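Local coordinates for enoyl-CoA hydratase carB homologue (Streptomyces cattleya, PDB 5O34), which probably catalyses a crotonase-type lyase reaction on the way to the carbapenem antibiotic thienamycin, at residues F69-M74 against I125-D130; D130-V135 against S158-Y163. One frame throughout, in Å; residues are numbered along the deposited sequence.

Contact 1: F69-M74 against I125-D130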
loop_
_atom_site.group_PDB
_atom_site.type_symbol
_atom_site.label_atom_id
_atom_site.label_comp_id
_atom_site.label_asym_id
_atom_site.label_seq_id
_atom_site.Cartn_x
_atom_site.Cartn_y
_atom_site.Cartn_z
ATOM N N PHE A 69 -2.511 -6.164 -28.863
ATOM C CA PHE A 69 -3.400 -5.005 -28.671
ATOM C C PHE A 69 -2.914 -3.753 -29.482
ATOM O O PHE A 69 -1.800 -3.236 -29.280
ATOM C CB PHE A 69 -3.559 -4.654 -27.167
ATOM C CG PHE A 69 -4.983 -4.443 -26.730
ATOM C CD1 PHE A 69 -5.842 -5.520 -26.554
ATOM C CD2 PHE A 69 -5.473 -3.163 -26.523
ATOM C CE1 PHE A 69 -7.179 -5.308 -26.190
ATOM C CE2 PHE A 69 -6.791 -2.950 -26.161
ATOM C CZ PHE A 69 -7.642 -4.021 -26.000
ATOM N N SER A 70 -3.782 -3.306 -30.423
ATOM C CA SER A 70 -3.528 -2.139 -31.284
ATOM C C SER A 70 -4.043 -0.852 -30.632
ATOM O O SER A 70 -4.661 -0.922 -29.572
ATOM C CB SER A 70 -4.166 -2.316 -32.662
ATOM O OG SER A 70 -5.543 -1.962 -32.636
ATOM N N ARG A 71 -3.853 0.292 -31.311
ATOM C CA ARG A 71 -4.254 1.629 -30.873
ATOM C C ARG A 71 -5.724 1.936 -31.124
ATOM O O ARG A 71 -6.321 2.705 -30.365
ATOM C CB ARG A 71 -3.377 2.674 -31.558
ATOM C CG ARG A 71 -1.891 2.575 -31.174
ATOM C CD ARG A 71 -1.054 3.620 -31.880
ATOM N NE ARG A 71 -1.715 4.925 -31.837
ATOM C CZ ARG A 71 -1.647 5.843 -32.794
ATOM N NH1 ARG A 71 -0.893 5.639 -33.870
ATOM N NH2 ARG A 71 -2.309 6.986 -32.671
ATOM N N ALA A 72 -6.304 1.353 -32.195
ATOM C CA ALA A 72 -7.719 1.524 -32.540
ATOM C C ALA A 72 -8.588 0.788 -31.516
ATOM O O ALA A 72 -9.640 1.297 -31.111
ATOM C CB ALA A 72 -7.988 1.002 -33.940
ATOM N N ARG A 73 -8.100 -0.386 -31.057
ATOM C CA ARG A 73 -8.729 -1.217 -30.031
ATOM C C ARG A 73 -8.810 -0.450 -28.706
ATOM O O ARG A 73 -9.856 -0.466 -28.048
ATOM C CB ARG A 73 -7.947 -2.528 -29.856
ATOM C CG ARG A 73 -8.837 -3.769 -29.845
ATOM C CD ARG A 73 -8.048 -5.055 -29.701
ATOM N NE ARG A 73 -8.920 -6.184 -29.367
ATOM C CZ ARG A 73 -8.492 -7.384 -28.986
ATOM N NH1 ARG A 73 -7.190 -7.631 -28.879
ATOM N NH2 ARG A 73 -9.361 -8.342 -28.696
ATOM N N MET A 74 -7.734 0.283 -28.363
ATOM C CA MET A 74 -7.676 1.115 -27.154
ATOM C C MET A 74 -8.683 2.264 -27.213
ATOM O O MET A 74 -9.446 2.455 -26.260
ATOM C CB MET A 74 -6.274 1.686 -26.954
ATOM C CG MET A 74 -5.242 0.655 -26.593
ATOM S SD MET A 74 -3.626 1.300 -27.091
ATOM C CE MET A 74 -2.685 -0.232 -27.322
ATOM N N ILE A 125 1.456 5.563 -26.324
ATOM C CA ILE A 125 1.421 6.014 -24.928
ATOM C C ILE A 125 0.190 6.899 -24.646
ATOM O O ILE A 125 -0.526 6.634 -23.679
ATOM C CB ILE A 125 2.775 6.679 -24.516
ATOM C CG1 ILE A 125 3.973 5.686 -24.595
ATOM C CG2 ILE A 125 2.713 7.378 -23.153
ATOM C CD1 ILE A 125 3.862 4.288 -23.801
ATOM N N ASP A 126 -0.080 7.899 -25.509
ATOM C CA ASP A 126 -1.240 8.788 -25.373
ATOM C C ASP A 126 -2.572 8.036 -25.377
ATOM O O ASP A 126 -3.446 8.379 -24.588
ATOM C CB ASP A 126 -1.233 9.905 -26.431
ATOM C CG ASP A 126 -0.301 11.063 -26.118
ATOM O OD1 ASP A 126 -0.333 11.567 -24.964
ATOM O OD2 ASP A 126 0.432 11.499 -27.035
ATOM N N ASP A 127 -2.718 6.995 -26.221
ATOM C CA ASP A 127 -3.951 6.189 -26.270
ATOM C C ASP A 127 -4.087 5.302 -25.023
ATOM O O ASP A 127 -5.178 5.216 -24.452
ATOM C CB ASP A 127 -4.046 5.366 -27.572
ATOM C CG ASP A 127 -4.221 6.209 -28.827
ATOM O OD1 ASP A 127 -4.881 7.277 -28.744
ATOM O OD2 ASP A 127 -3.727 5.789 -29.899
ATOM N N ILE A 128 -2.958 4.685 -24.590
ATOM C CA ILE A 128 -2.796 3.846 -23.391
ATOM C C ILE A 128 -3.208 4.635 -22.154
ATOM O O ILE A 128 -4.047 4.176 -21.370
ATOM C CB ILE A 128 -1.306 3.357 -23.311
ATOM C CG1 ILE A 128 -1.028 2.335 -24.405
ATOM C CG2 ILE A 128 -0.948 2.770 -21.927
ATOM C CD1 ILE A 128 -1.691 1.000 -24.159
ATOM N N THR A 129 -2.621 5.852 -22.003
ATOM C CA THR A 129 -2.882 6.761 -20.892
ATOM C C THR A 129 -4.344 7.176 -20.878
ATOM O O THR A 129 -4.962 7.136 -19.820
ATOM C CB THR A 129 -1.909 7.972 -20.905
ATOM O OG1 THR A 129 -0.569 7.523 -21.102
ATOM C CG2 THR A 129 -1.978 8.795 -19.623
ATOM N N ASP A 130 -4.909 7.498 -22.053
ATOM C CA ASP A 130 -6.319 7.888 -22.189
ATOM C C ASP A 130 -7.250 6.733 -21.834
ATOM O O ASP A 130 -8.283 6.971 -21.214
ATOM C CB ASP A 130 -6.623 8.482 -23.583
ATOM C CG ASP A 130 -5.985 9.846 -23.867
ATOM O OD1 ASP A 130 -5.130 10.295 -23.056
ATOM O OD2 ASP A 130 -6.317 10.452 -24.913
#
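Arg71, in the first turn of helix 71-86, reaches across to Asp127 in the middle of helix 120-137. The two side chains meet at about a right angle, yet their flat ends lie almost in one plane, the guanidinium and carboxylate being 16° apart. OD2 of Asp127 sits at the edge of the guanidinium and takes the N-H of Arg71 NE at 2.9 Å in a fairly straight bond (161°), approached nearly along its own C-O axis. Arg71 NH2 adds a weak bond to OD2 of Asp127 at 3.3 Å. The bend at chi3 (45°) turns the otherwise extended arginine so that the NE edge of the guanidinium, with NH2 beside it, faces the acid. At this partly exposed place a long arginine spans the gap to a short acid. A long, weak ion pair with Arg75 NE gives OD2 a further cationic neighbour, which would probably favour the charged carboxylate.

Deeper between the helices the contact turns apolar. The sulfur and terminal methyl of Met74 lie against the CD1 tip of Ile128, SD and CD1 being 3.5 Å apart; a flexible thioether suits the uneven surface of a branched neighbour. Met74 SD also passes CB of Asp127 at 4.1 Å.

Trp124 and Leu131 of helix 120-137 also touch Met74, Phe185 of helix 184-194 packs on Ile128, and Arg267 of helix 252-273 binds Asp126 and Asp130.

Contact 2: D130-V135 against S158-Y163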
loop_
_atom_site.group_PDB
_atom_site.type_symbol
_atom_site.label_atom_id
_atom_site.label_comp_id
_atom_site.label_asym_id
_atom_site.label_seq_id
_atom_site.Cartn_x
_atom_site.Cartn_y
_atom_site.Cartn_z
ATOM N N ASP A 130 -4.909 7.498 -22.053
ATOM C CA ASP A 130 -6.319 7.888 -22.189
ATOM C C ASP A 130 -7.250 6.733 -21.834
ATOM O O ASP A 130 -8.283 6.971 -21.214
ATOM C CB ASP A 130 -6.623 8.482 -23.583
ATOM C CG ASP A 130 -5.985 9.846 -23.867
ATOM O OD1 ASP A 130 -5.130 10.295 -23.056
ATOM O OD2 ASP A 130 -6.317 10.452 -24.913
ATOM N N LEU A 131 -6.844 5.484 -22.145
ATOM C CA LEU A 131 -7.608 4.293 -21.781
ATOM C C LEU A 131 -7.543 4.052 -20.268
ATOM O O LEU A 131 -8.598 3.937 -19.642
ATOM C CB LEU A 131 -7.169 3.042 -22.579
ATOM C CG LEU A 131 -7.792 1.685 -22.158
ATOM C CD1 LEU A 131 -9.304 1.699 -22.252
ATOM C CD2 LEU A 131 -7.226 0.545 -22.971
ATOM N N TYR A 132 -6.324 4.027 -19.673
ATOM C CA TYR A 132 -6.177 3.800 -18.228
ATOM C C TYR A 132 -6.861 4.884 -17.398
ATOM O O TYR A 132 -7.523 4.559 -16.408
ATOM C CB TYR A 132 -4.707 3.638 -17.809
ATOM C CG TYR A 132 -3.945 2.527 -18.502
ATOM C CD1 TYR A 132 -4.607 1.410 -19.021
ATOM C CD2 TYR A 132 -2.558 2.548 -18.568
ATOM C CE1 TYR A 132 -3.905 0.371 -19.636
ATOM C CE2 TYR A 132 -1.846 1.500 -19.152
ATOM C CZ TYR A 132 -2.527 0.427 -19.703
ATOM O OH TYR A 132 -1.834 -0.569 -20.338
ATOM N N THR A 133 -6.745 6.164 -17.824
ATOM C CA THR A 133 -7.373 7.279 -17.110
ATOM C C THR A 133 -8.890 7.235 -17.184
ATOM O O THR A 133 -9.521 7.520 -16.166
ATOM C CB THR A 133 -6.819 8.661 -17.518
ATOM O OG1 THR A 133 -6.871 8.829 -18.937
ATOM C CG2 THR A 133 -5.398 8.904 -16.998
ATOM N N THR A 134 -9.486 6.850 -18.344
ATOM C CA THR A 134 -10.953 6.814 -18.481
ATOM C C THR A 134 -11.548 5.645 -17.651
ATOM O O THR A 134 -12.445 5.893 -16.841
ATOM C CB THR A 134 -11.421 6.873 -19.964
ATOM O OG1 THR A 134 -12.824 7.130 -20.010
ATOM C CG2 THR A 134 -11.155 5.595 -20.733
ATOM N N VAL A 135 -11.005 4.412 -17.789
ATOM C CA VAL A 135 -11.459 3.228 -17.037
ATOM C C VAL A 135 -11.496 3.529 -15.520
ATOM O O VAL A 135 -12.455 3.151 -14.849
ATOM C CB VAL A 135 -10.616 1.963 -17.369
ATOM C CG1 VAL A 135 -10.994 0.777 -16.475
ATOM C CG2 VAL A 135 -10.765 1.578 -18.839
ATOM N N SER A 158 -6.919 -4.429 -16.350
ATOM C CA SER A 158 -7.596 -5.031 -15.192
ATOM C C SER A 158 -7.285 -4.261 -13.901
ATOM O O SER A 158 -8.190 -4.037 -13.090
ATOM C CB SER A 158 -7.259 -6.517 -15.069
ATOM O OG SER A 158 -6.063 -6.772 -14.345
ATOM N N LEU A 159 -6.029 -3.776 -13.762
ATOM C CA LEU A 159 -5.591 -2.979 -12.599
ATOM C C LEU A 159 -6.245 -1.565 -12.511
ATOM O O LEU A 159 -6.046 -0.864 -11.517
ATOM C CB LEU A 159 -4.058 -2.889 -12.524
ATOM C CG LEU A 159 -3.291 -4.212 -12.368
ATOM C CD1 LEU A 159 -1.820 -4.016 -12.620
ATOM C CD2 LEU A 159 -3.526 -4.867 -11.007
ATOM N N CYS A 160 -7.072 -1.185 -13.503
ATOM C CA CYS A 160 -7.812 0.085 -13.507
ATOM C C CYS A 160 -9.252 -0.127 -13.020
ATOM O O CYS A 160 -9.936 0.845 -12.656
ATOM C CB CYS A 160 -7.792 0.728 -14.890
ATOM S SG CYS A 160 -6.148 1.153 -15.495
ATOM N N CYS A 161 -9.700 -1.406 -13.018
ATOM C CA CYS A 161 -11.037 -1.842 -12.591
ATOM C C CYS A 161 -11.132 -1.949 -11.063
ATOM O O CYS A 161 -10.127 -2.187 -10.391
ATOM C CB CYS A 161 -11.431 -3.153 -13.272
ATOM S SG CYS A 161 -11.306 -3.119 -15.082
ATOM N N ASP A 162 -12.349 -1.786 -10.524
ATOM C CA ASP A 162 -12.638 -1.827 -9.090
ATOM C C ASP A 162 -12.676 -3.222 -8.484
ATOM O O ASP A 162 -12.641 -3.330 -7.261
ATOM C CB ASP A 162 -13.972 -1.133 -8.801
ATOM C CG ASP A 162 -14.070 0.224 -9.443
ATOM O OD1 ASP A 162 -13.627 1.210 -8.811
ATOM O OD2 ASP A 162 -14.498 0.290 -10.613
ATOM N N TYR A 163 -12.810 -4.281 -9.306
ATOM C CA TYR A 163 -12.911 -5.652 -8.812
ATOM C C TYR A 163 -12.426 -6.613 -9.873
ATOM O O TYR A 163 -12.963 -6.647 -10.974
ATOM C CB TYR A 163 -14.366 -5.978 -8.403
ATOM C CG TYR A 163 -14.529 -7.044 -7.333
ATOM C CD1 TYR A 163 -14.851 -6.701 -6.020
ATOM C CD2 TYR A 163 -14.455 -8.400 -7.652
ATOM C CE1 TYR A 163 -15.059 -7.681 -5.044
ATOM C CE2 TYR A 163 -14.652 -9.385 -6.683
ATOM C CZ TYR A 163 -14.960 -9.021 -5.383
ATOM O OH TYR A 163 -15.163 -9.998 -4.437
#
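Cys160 and Tyr132 come together through similar first torsions: each places its gamma atom beside its own backbone N and anti to its carbonyl carbon, with chi1 -62° for the cysteine and the tyrosine close to it. The thiol of Cys160 thereby points at the root of the tyrosine side chain, where SG lies 3.7 Å from CB of Tyr132. From there the sulfur looks onto the ring obliquely, 4.7 Å from the ring centroid and 47° off the normal, a sulfur-aromatic contact. The thiol is small enough to lie at the base of the tyrosine, whose broad ring offers it a polarisable neighbour.

One helical turn on, Val135 meets the other part of the same cysteine. CG1 of Val135, anti to the backbone N (chi1 174°), rests 3.6 Å from CB of Cys160, and the same Val135 methyl reaches SG of Cys161 at a looser 4.1 Å. Val135 thus bridges two consecutive cysteines, a compact branched side chain suited to the narrow buried layer between helix and loop. These four residues are all buried, and their mutual contacts are apolar or sulfur-aromatic. The loop is shaped for this by a type I turn from Ser158 to Cys161, closed by the bond from Cys161 N to Ser158 O at 3.0 Å.

Arg252 bonds to both the backbone oxygen of Val135 and the carboxylate of Asp162. Phe185 of helix 184-194 meets the Tyr132 ring edge-to-face. Parallel neighbours 142-146 and 163-167 of the central sheet are joined through helix 152-158 in a beta-alpha-beta type connection, and helix 120-137 packs on its last loop, in a chain of the crotonase-like family.

In the fold
Both contacts use helix 120-137; contact 1 comes first along the chain, and its second segment ends on Asp130, where contact 2 begins. Their centres are 12 Å apart. Contact 1 joins the helix to the start of helix 71-86, whereas contact 2 takes its later turns to the loop before strand 163-167; the centre of contact 1 lies about 14 Å from the centre of the chain, that of contact 2 about 5 Å. The two touch where Leu131 CD1 packs 4.1 Å from Met74 O. One helix therefore runs from a partly buried, charged outer junction into the apolar core, tying helix 71-86 to the loop that feeds the central sheet of this crotonase-like subunit.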